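PDB 5OWU: importin subunit beta-1 from Saccharomyces cerevisiae, which carries proteins into the nucleus as the importin beta subunit, pairing with importin alpha, which recognises the classical nuclear localization signal of the cargo. Local coordinates for residues F258-P261 and Y262-A266; L330-L333 and T334-N337; A595-L598 and M599-F603; N722-M725 and A726-A730. One frame throughout, in Å; residues are numbered along the deposited sequence.

Contact 1. Residues F258-P261 and Y262-A266; sequences FMKP and YMEQA
Met-259 and Tyr-262 meet near the start of helix 260-274, their side chains running across one another. The terminal methyl CE of Met-259 comes obliquely to the ring, 3.7 Å from CD2 of Tyr-262. Its sulfur stands farther off, SD lying 5.5 Å from the centroid of the Tyr-262 ring and well to one side of the ring normal, in a Met-aromatic contact. A different approach is made by the backbone O of Phe-258, which sits at the ring edge, near its plane, 3.0 Å from CE2 of Tyr-262, where the slightly positive C-H rim suits a carbonyl. The ring turns back toward these earlier residues because CG of Tyr-262 lies beside its own backbone N (chi1 -49°). Its hydroxyl is hydrogen-bonded to Asn-223 and Arg-222.

Elsewhere on this turn, the extended chain of Lys-260 crosses Glu-264, with CE of Lys-260 3.5 Å from OE2 of Glu-264. NZ of Lys-260 is 4.4 Å from that OE2, beyond a salt bridge, and each charged end also reaches the backbone of another protein's chain, Lys-260 only weakly. With an alanine in place of Glu-264, that foreign backbone would probably lose a hydrogen-bonding partner and Lys-260 its nearby negative charge. Pro-261 suits the helix start, where its missing N-H costs little, and its O accepts from Gln-265 N at 2.9 Å.

Around this turn, Met-259 and Tyr-262 pack on Met-226 of helix 219-233, Met-259 and Met-263 touch Met-252 of helix 238-255, and Met-263 reaches Phe-289 and Ile-293 of helix 280-306.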
loop_
_atom_site.group_PDB
_atom_site.type_symbol
_atom_site.label_atom_id
_atom_site.label_comp_id
_atom_site.label_asym_id
_atom_site.label_seq_id
_atom_site.Cartn_x
_atom_site.Cartn_y
_atom_site.Cartn_z
ATOM N N PHE A 258 18.488 -1.955 -19.559
ATOM C CA PHE A 258 18.826 -2.685 -20.776
ATOM C C PHE A 258 17.817 -2.485 -21.906
ATOM O O PHE A 258 17.939 -3.139 -22.946
ATOM C CB PHE A 258 18.940 -4.185 -20.481
ATOM C CG PHE A 258 20.021 -4.542 -19.504
ATOM C CD1 PHE A 258 21.358 -4.399 -19.844
ATOM C CD2 PHE A 258 19.701 -5.064 -18.261
ATOM C CE1 PHE A 258 22.359 -4.746 -18.948
ATOM C CE2 PHE A 258 20.695 -5.417 -17.362
ATOM C CZ PHE A 258 22.022 -5.260 -17.704
ATOM N N MET A 259 16.833 -1.605 -21.742
ATOM C CA MET A 259 15.718 -1.569 -22.684
ATOM C C MET A 259 15.907 -0.635 -23.880
ATOM O O MET A 259 15.098 -0.692 -24.814
ATOM C CB MET A 259 14.442 -1.170 -21.949
ATOM C CG MET A 259 13.946 -2.244 -20.985
ATOM S SD MET A 259 13.477 -3.778 -21.818
ATOM C CE MET A 259 14.929 -4.802 -21.546
ATOM N N LYS A 260 16.918 0.227 -23.889
ATOM C CA LYS A 260 17.009 1.208 -24.973
ATOM C C LYS A 260 17.067 0.552 -26.350
ATOM O O LYS A 260 16.295 0.956 -27.236
ATOM C CB LYS A 260 18.209 2.136 -24.731
ATOM C CG LYS A 260 18.253 3.370 -25.631
ATOM C CD LYS A 260 19.501 4.198 -25.354
ATOM C CE LYS A 260 19.513 5.486 -26.156
ATOM N NZ LYS A 260 20.860 6.118 -26.159
ATOM N N PRO A 261 17.906 -0.458 -26.598
ATOM C CA PRO A 261 17.925 -1.056 -27.946
ATOM C C PRO A 261 16.615 -1.720 -28.336
ATOM O O PRO A 261 16.210 -1.648 -29.503
ATOM C CB PRO A 261 19.073 -2.075 -27.865
ATOM C CG PRO A 261 19.882 -1.665 -26.676
ATOM C CD PRO A 261 18.912 -1.068 -25.712
ATOM N N TYR A 262 15.936 -2.370 -27.390
ATOM C CA TYR A 262 14.674 -3.024 -27.720
ATOM C C TYR A 262 13.579 -1.998 -27.968
ATOM O O TYR A 262 12.730 -2.187 -28.848
ATOM C CB TYR A 262 14.287 -4.002 -26.605
ATOM C CG TYR A 262 15.452 -4.892 -26.249
ATOM C CD1 TYR A 262 15.865 -5.901 -27.111
ATOM C CD2 TYR A 262 16.174 -4.690 -25.081
ATOM C CE1 TYR A 262 16.956 -6.703 -26.804
ATOM C CE2 TYR A 262 17.267 -5.488 -24.766
ATOM C CZ TYR A 262 17.650 -6.490 -25.633
ATOM O OH TYR A 262 18.730 -7.284 -25.329
ATOM N N MET A 263 13.587 -0.901 -27.210
ATOM C CA MET A 263 12.651 0.185 -27.475
ATOM C C MET A 263 12.878 0.754 -28.869
ATOM O O MET A 263 11.937 0.903 -29.656
ATOM C CB MET A 263 12.804 1.289 -26.425
ATOM C CG MET A 263 12.165 0.990 -25.074
ATOM S SD MET A 263 10.386 0.803 -25.197
ATOM C CE MET A 263 10.349 -0.948 -25.036
ATOM N N GLU A 264 14.133 1.070 -29.193
ATOM C CA GLU A 264 14.433 1.694 -30.478
ATOM C C GLU A 264 14.086 0.772 -31.636
ATOM O O GLU A 264 13.485 1.203 -32.628
ATOM C CB GLU A 264 15.908 2.086 -30.543
ATOM C CG GLU A 264 16.254 3.292 -29.710
ATOM C CD GLU A 264 17.735 3.572 -29.692
ATOM O OE1 GLU A 264 18.518 2.671 -30.050
ATOM O OE2 GLU A 264 18.111 4.693 -29.312
ATOM N N GLN A 265 14.451 -0.505 -31.528
ATOM C CA GLN A 265 14.403 -1.389 -32.684
ATOM C C GLN A 265 13.025 -1.982 -32.940
ATOM O O GLN A 265 12.769 -2.425 -34.066
ATOM C CB GLN A 265 15.423 -2.512 -32.518
ATOM C CG GLN A 265 16.864 -2.018 -32.478
ATOM C CD GLN A 265 17.847 -3.122 -32.141
ATOM O OE1 GLN A 265 17.563 -4.304 -32.340
ATOM N NE2 GLN A 265 19.009 -2.741 -31.621
ATOM N N ALA A 266 12.127 -1.999 -31.950
ATOM C CA ALA A 266 10.839 -2.652 -32.175
ATOM C C ALA A 266 9.707 -2.199 -31.262
ATOM O O ALA A 266 8.612 -1.895 -31.742
ATOM C CB ALA A 266 10.998 -4.166 -32.033
#

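Contact 2. Residues L330-L333 and T334-N337; sequences LNLL and TRQN
A type I beta turn from Leu-332 to Arg-335 takes the chain out of helix 317-332, in HEAT repeat 8, and sets the side chains of these two residues against each other. CD2 of Leu-332 lies over the centre of one face of the Arg-335 guanidinium, 3.6 Å from CZ, so a methyl covers the flat group while its N-H edges remain available for polar partners. NH1 makes a salt bridge to Asp-280 and a hydrogen bond to the backbone O of Ser-277. The turn itself is closed by Arg-335 N, which reaches O of Leu-332 at 3.2 Å from well above the carbonyl plane.

Asn-331 O has two donors, both from Thr-334: the hydroxyl OG1 at 3.0 Å and, weakly, the backbone N at 3.4 Å. The threonine can do this because OG1 stands between its backbone N and carbonyl carbon (chi1 60°), turned back toward the helix end. Farther on, Gln-336 is bent at chi2, which lays its amide carbon CD 3.2 Å from O of Leu-333, and its NE2 hydrogen-bonds Glu-387.

An alanine at the position of Arg-335 would strip the cover from Leu-332 and would probably leave Asp-280 without its positive mate.

Chemically, this is a helix terminus where the regular bonding pattern has run out: a threonine hydroxyl and a turn N-H serve the last carbonyls, while the guanidinium has its charge met by Asp-280 and the O of Ser-277 and one face covered by a leucine methyl.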
loop_
_atom_site.group_PDB
_atom_site.type_symbol
_atom_site.label_atom_id
_atom_site.label_comp_id
_atom_site.label_asym_id
_atom_site.label_seq_id
_atom_site.Cartn_x
_atom_site.Cartn_y
_atom_site.Cartn_z
ATOM N N LEU A 330 -5.260 9.777 -25.967
ATOM C CA LEU A 330 -6.402 10.677 -26.031
ATOM C C LEU A 330 -7.558 10.013 -26.765
ATOM O O LEU A 330 -8.704 10.038 -26.298
ATOM C CB LEU A 330 -5.988 11.987 -26.706
ATOM C CG LEU A 330 -5.000 12.805 -25.869
ATOM C CD1 LEU A 330 -4.353 13.918 -26.690
ATOM C CD2 LEU A 330 -5.697 13.391 -24.646
ATOM N N ASN A 331 -7.267 9.378 -27.903
ATOM C CA ASN A 331 -8.319 8.675 -28.629
ATOM C C ASN A 331 -8.953 7.580 -27.776
ATOM O O ASN A 331 -10.153 7.313 -27.901
ATOM C CB ASN A 331 -7.766 8.079 -29.923
ATOM C CG ASN A 331 -8.807 7.271 -30.678
ATOM O OD1 ASN A 331 -9.760 7.829 -31.226
ATOM N ND2 ASN A 331 -8.635 5.952 -30.705
ATOM N N LEU A 332 -8.171 6.928 -26.913
ATOM C CA LEU A 332 -8.748 5.896 -26.063
ATOM C C LEU A 332 -9.702 6.473 -25.032
ATOM O O LEU A 332 -10.550 5.739 -24.512
ATOM C CB LEU A 332 -7.648 5.104 -25.356
ATOM C CG LEU A 332 -6.763 4.227 -26.241
ATOM C CD1 LEU A 332 -5.641 3.610 -25.410
ATOM C CD2 LEU A 332 -7.581 3.140 -26.936
ATOM N N LEU A 333 -9.590 7.765 -24.722
ATOM C CA LEU A 333 -10.497 8.344 -23.731
ATOM C C LEU A 333 -11.969 8.283 -24.136
ATOM O O LEU A 333 -12.840 8.385 -23.261
ATOM C CB LEU A 333 -10.116 9.800 -23.446
ATOM C CG LEU A 333 -8.738 10.017 -22.818
ATOM C CD1 LEU A 333 -8.473 11.498 -22.644
ATOM C CD2 LEU A 333 -8.631 9.294 -21.480
ATOM N N THR A 334 -12.285 8.126 -25.425
ATOM C CA THR A 334 -13.675 8.124 -25.870
ATOM C C THR A 334 -14.300 6.733 -25.857
ATOM O O THR A 334 -15.353 6.531 -26.473
ATOM C CB THR A 334 -13.799 8.724 -27.272
ATOM O OG1 THR A 334 -13.021 7.956 -28.198
ATOM C CG2 THR A 334 -13.336 10.168 -27.274
ATOM N N ARG A 335 -13.687 5.776 -25.168
ATOM C CA ARG A 335 -14.236 4.434 -25.033
ATOM C C ARG A 335 -14.803 4.204 -23.631
ATOM O O ARG A 335 -14.630 3.139 -23.040
ATOM C CB ARG A 335 -13.175 3.388 -25.370
ATOM C CG ARG A 335 -12.618 3.517 -26.773
ATOM C CD ARG A 335 -11.673 2.369 -27.097
ATOM N NE ARG A 335 -10.952 2.569 -28.354
ATOM C CZ ARG A 335 -10.167 1.655 -28.918
ATOM N NH1 ARG A 335 -9.996 0.469 -28.343
ATOM N NH2 ARG A 335 -9.545 1.925 -30.053
ATOM N N GLN A 336 -15.497 5.204 -23.087
ATOM C CA GLN A 336 -16.184 5.027 -21.818
ATOM C C GLN A 336 -17.360 4.057 -21.987
ATOM O O GLN A 336 -17.681 3.608 -23.088
ATOM C CB GLN A 336 -16.693 6.365 -21.280
ATOM C CG GLN A 336 -15.741 7.553 -21.449
ATOM C CD GLN A 336 -15.989 8.326 -22.734
ATOM O OE1 GLN A 336 -16.292 7.740 -23.773
ATOM N NE2 GLN A 336 -15.860 9.648 -22.669
ATOM N N ASN A 337 -18.019 3.752 -20.874
ATOM C CA ASN A 337 -19.193 2.882 -20.878
ATOM C C ASN A 337 -20.466 3.711 -21.015
ATOM O O ASN A 337 -20.621 4.730 -20.334
ATOM C CB ASN A 337 -19.232 2.058 -19.589
ATOM C CG ASN A 337 -17.871 1.514 -19.209
ATOM O OD1 ASN A 337 -17.094 1.100 -20.072
ATOM N ND2 ASN A 337 -17.566 1.528 -17.916
#

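Contact 3. Residues A595-L598 and M599-F603; sequences ADML and MGLFF
Leu-598 and Phe-602, one helical turn apart, form the tight side of this contact. They lie side by side and point the same way, with CB of Leu-598 3.9 Å from CE2 of Phe-602. The carbonyl O of Leu-598 accepts the backbone N of Phe-602 at 2.8 Å and also lies over one face of its ring, offset toward the rim and 3.3 Å from CG. Large apolar groups suit this buried face.

The outer side is looser. Here Met-597, exposed, meets the partly exposed Leu-601 essentially through a single pair of methyls, CE of Met-597 and CD1 of Leu-601, 3.8 Å apart. With CG anti to its backbone N (chi1 -176°), the methionine first leads away, and bends farther out bring its end back to the leucine. Gly-600, without a side chain, and Asp-596, whose OD1 is hydrogen-bonded to the hydroxyl of Tyr-636 and salt-bridged to Lys-635, lie toward the solvent side too.

In HEAT repeat 14, Phe-602 touches Ala-621 and Ile-622 of helix 615-629 and Leu-577 of helix 563-586, while Leu-598 reaches Leu-580 and Ile-584 of the latter and Met-547 of helix 536-553.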
loop_
_atom_site.group_PDB
_atom_site.type_symbol
_atom_site.label_atom_id
_atom_site.label_comp_id
_atom_site.label_asym_id
_atom_site.label_seq_id
_atom_site.Cartn_x
_atom_site.Cartn_y
_atom_site.Cartn_z
ATOM N N ALA A 595 -21.373 19.377 27.130
ATOM C CA ALA A 595 -20.650 18.153 27.464
ATOM C C ALA A 595 -21.592 17.071 27.977
ATOM O O ALA A 595 -21.650 15.962 27.430
ATOM C CB ALA A 595 -19.567 18.460 28.497
ATOM N N ASP A 596 -22.354 17.387 29.026
ATOM C CA ASP A 596 -23.297 16.423 29.579
ATOM C C ASP A 596 -24.130 15.792 28.476
ATOM O O ASP A 596 -24.121 14.567 28.283
ATOM C CB ASP A 596 -24.196 17.105 30.614
ATOM C CG ASP A 596 -23.528 17.246 31.975
ATOM O OD1 ASP A 596 -22.421 16.696 32.158
ATOM O OD2 ASP A 596 -24.118 17.893 32.867
ATOM N N MET A 597 -24.823 16.632 27.705
ATOM C CA MET A 597 -25.704 16.105 26.673
ATOM C C MET A 597 -24.938 15.152 25.770
ATOM O O MET A 597 -25.372 14.018 25.522
ATOM C CB MET A 597 -26.317 17.258 25.879
ATOM C CG MET A 597 -27.326 16.817 24.833
ATOM S SD MET A 597 -27.035 17.582 23.229
ATOM C CE MET A 597 -25.396 16.997 22.852
ATOM N N LEU A 598 -23.751 15.571 25.328
ATOM C CA LEU A 598 -22.996 14.743 24.398
ATOM C C LEU A 598 -22.726 13.375 25.001
ATOM O O LEU A 598 -22.997 12.343 24.374
ATOM C CB LEU A 598 -21.693 15.441 24.000
ATOM C CG LEU A 598 -21.852 16.588 22.996
ATOM C CD1 LEU A 598 -20.532 17.322 22.802
ATOM C CD2 LEU A 598 -22.376 16.076 21.665
ATOM N N MET A 599 -22.239 13.342 26.246
ATOM C CA MET A 599 -21.934 12.051 26.849
ATOM C C MET A 599 -23.200 11.221 26.981
ATOM O O MET A 599 -23.184 10.006 26.730
ATOM C CB MET A 599 -21.245 12.243 28.203
ATOM C CG MET A 599 -19.800 12.759 28.101
ATOM S SD MET A 599 -18.702 11.716 27.106
ATOM C CE MET A 599 -18.811 10.154 27.975
ATOM N N GLY A 600 -24.321 11.868 27.313
ATOM C CA GLY A 600 -25.582 11.150 27.336
ATOM C C GLY A 600 -25.832 10.413 26.038
ATOM O O GLY A 600 -26.198 9.234 26.031
ATOM N N LEU A 601 -25.603 11.092 24.912
ATOM C CA LEU A 601 -25.768 10.451 23.614
ATOM C C LEU A 601 -24.739 9.347 23.415
ATOM O O LEU A 601 -25.074 8.236 22.978
ATOM C CB LEU A 601 -25.668 11.506 22.514
ATOM C CG LEU A 601 -26.728 12.597 22.581
ATOM C CD1 LEU A 601 -26.473 13.651 21.494
ATOM C CD2 LEU A 601 -28.128 11.984 22.487
ATOM N N PHE A 602 -23.484 9.616 23.777
ATOM C CA PHE A 602 -22.434 8.645 23.501
ATOM C C PHE A 602 -22.688 7.350 24.263
ATOM O O PHE A 602 -22.678 6.259 23.679
ATOM C CB PHE A 602 -21.068 9.245 23.839
ATOM C CG PHE A 602 -20.692 10.437 22.980
ATOM C CD1 PHE A 602 -21.231 10.603 21.709
ATOM C CD2 PHE A 602 -19.801 11.390 23.446
ATOM C CE1 PHE A 602 -20.892 11.694 20.928
ATOM C CE2 PHE A 602 -19.456 12.485 22.664
ATOM C CZ PHE A 602 -20.001 12.634 21.403
ATOM N N PHE A 603 -22.975 7.453 25.559
ATOM C CA PHE A 603 -23.337 6.259 26.311
ATOM C C PHE A 603 -24.513 5.542 25.664
ATOM O O PHE A 603 -24.487 4.315 25.509
ATOM C CB PHE A 603 -23.643 6.623 27.764
ATOM C CG PHE A 603 -22.423 6.962 28.566
ATOM C CD1 PHE A 603 -21.311 6.141 28.529
ATOM C CD2 PHE A 603 -22.375 8.114 29.335
ATOM C CE1 PHE A 603 -20.177 6.452 29.258
ATOM C CE2 PHE A 603 -21.243 8.427 30.066
ATOM C CZ PHE A 603 -20.146 7.595 30.025
#

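Contact 4. Residues N722-M725 and A726-A730; sequences NDIM and ALCVA
Ala-726 bonds back to Asn-722 within helix 718-732, its N lying 2.9 Å from O of Asn-722. Its CB rests 3.2 Å from O of Asp-723; a small methyl suits this exposed position, lying close to the backbone.

Leu-727 follows, with N held by Asp-723 O at 3.1 Å in the carbonyl plane. Its side chain crosses that of Ile-724, the two touching lightly through their end methyls, CD1 of Leu-727 being 4.2 Å from CD1 of Ile-724. Both pack on Phe-706 of helix 698-713, a broad apolar ring that suits branched aliphatic neighbours.

Cys-728 is buried, and its CB points toward the preceding turn. With SG beside its own backbone N (chi1 -72°), the sulfur lies 3.6 Å from O of Ile-724 and near the CG2 branch of the same residue. A compact thiol fits here, close against Ala-757 and Tyr-758 of helix 741-764.

Val-729 gives a nearly straight bond, its N 2.8 Å from O of Met-725 with an angle of 173° at the hydrogen. Its CG2 sits 3.5 Å from that same oxygen, and its side chain touches Thr-778 of helix 776-788. The long, flexible Met-725 reaches Tyr-758 and Ile-761.

The i to i+4 bonds are those of any alpha-helix; an amphipathic helix with its apolar side packed on helices of its own and adjoining repeats is what HEAT repeats are built from, here HEAT 17.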
loop_
_atom_site.group_PDB
_atom_site.type_symbol
_atom_site.label_atom_id
_atom_site.label_comp_id
_atom_site.label_asym_id
_atom_site.label_seq_id
_atom_site.Cartn_x
_atom_site.Cartn_y
_atom_site.Cartn_z
ATOM N N ASN A 722 12.515 0.017 33.253
ATOM C CA ASN A 722 13.227 -1.159 32.770
ATOM C C ASN A 722 12.322 -2.003 31.884
ATOM O O ASN A 722 12.649 -2.275 30.720
ATOM C CB ASN A 722 13.771 -1.990 33.936
ATOM C CG ASN A 722 14.805 -3.002 33.481
ATOM O OD1 ASN A 722 14.596 -4.206 33.583
ATOM N ND2 ASN A 722 15.912 -2.511 32.933
ATOM N N ASP A 723 11.135 -2.359 32.388
ATOM C CA ASP A 723 10.267 -3.222 31.596
ATOM C C ASP A 723 9.974 -2.584 30.246
ATOM O O ASP A 723 10.127 -3.222 29.193
ATOM C CB ASP A 723 8.968 -3.512 32.341
ATOM C CG ASP A 723 9.168 -4.445 33.512
ATOM O OD1 ASP A 723 10.168 -5.196 33.520
ATOM O OD2 ASP A 723 8.316 -4.422 34.421
ATOM N N ILE A 724 9.610 -1.300 30.252
ATOM C CA ILE A 724 9.246 -0.639 29.001
ATOM C C ILE A 724 10.440 -0.620 28.064
ATOM O O ILE A 724 10.312 -0.906 26.863
ATOM C CB ILE A 724 8.706 0.778 29.279
ATOM C CG1 ILE A 724 7.399 0.729 30.088
ATOM C CG2 ILE A 724 8.528 1.580 27.991
ATOM C CD1 ILE A 724 6.445 -0.410 29.776
ATOM N N MET A 725 11.628 -0.334 28.598
ATOM C CA MET A 725 12.790 -0.297 27.723
ATOM C C MET A 725 13.008 -1.662 27.094
ATOM O O MET A 725 13.296 -1.764 25.895
ATOM C CB MET A 725 14.028 0.162 28.490
ATOM C CG MET A 725 14.076 1.665 28.732
ATOM S SD MET A 725 14.206 2.612 27.195
ATOM C CE MET A 725 14.706 4.221 27.784
ATOM N N ALA A 726 12.802 -2.730 27.869
ATOM C CA ALA A 726 12.933 -4.058 27.293
ATOM C C ALA A 726 12.042 -4.165 26.069
ATOM O O ALA A 726 12.510 -4.478 24.964
ATOM C CB ALA A 726 12.581 -5.125 28.331
ATOM N N LEU A 727 10.765 -3.808 26.232
ATOM C CA LEU A 727 9.832 -3.870 25.116
ATOM C C LEU A 727 10.370 -3.077 23.937
ATOM O O LEU A 727 10.451 -3.587 22.809
ATOM C CB LEU A 727 8.463 -3.346 25.551
ATOM C CG LEU A 727 7.691 -4.235 26.528
ATOM C CD1 LEU A 727 6.418 -3.528 26.971
ATOM C CD2 LEU A 727 7.365 -5.594 25.913
ATOM N N CYS A 728 10.806 -1.844 24.191
ATOM C CA CYS A 728 11.261 -1.013 23.088
ATOM C C CYS A 728 12.418 -1.691 22.373
ATOM O O CYS A 728 12.408 -1.825 21.143
ATOM C CB CYS A 728 11.647 0.379 23.592
ATOM S SG CYS A 728 10.217 1.388 24.074
ATOM N N VAL A 729 13.386 -2.206 23.137
ATOM C CA VAL A 729 14.511 -2.894 22.510
ATOM C C VAL A 729 13.995 -4.035 21.650
ATOM O O VAL A 729 14.303 -4.129 20.453
ATOM C CB VAL A 729 15.510 -3.389 23.572
ATOM C CG1 VAL A 729 16.481 -4.426 22.990
ATOM C CG2 VAL A 729 16.298 -2.224 24.104
ATOM N N ALA A 730 13.151 -4.891 22.234
ATOM C CA ALA A 730 12.663 -6.034 21.480
ATOM C C ALA A 730 12.013 -5.563 20.191
ATOM O O ALA A 730 12.208 -6.165 19.126
ATOM C CB ALA A 730 11.687 -6.852 22.326
#

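The four contacts follow one another along the chain, each local to one helix or its end: contact 1 in HEAT repeat 7, contact 2 in HEAT 8, contact 3 in HEAT 14 and contact 4 in HEAT 17. None touches another. Contacts 1 and 2, in adjacent repeats, have centres 29 Å apart; the centres of contacts 3 and 4 are 39 Å apart and those of contacts 1 and 3 are 68 Å apart. Contacts 1 and 3 lie on opposite sides of the chain's centre, as do contacts 2 and 4. This spacing reflects an all-helical solenoid that curves round on itself, in which similar helical turns recur while outer surfaces such as that of contact 1 can meet other proteins.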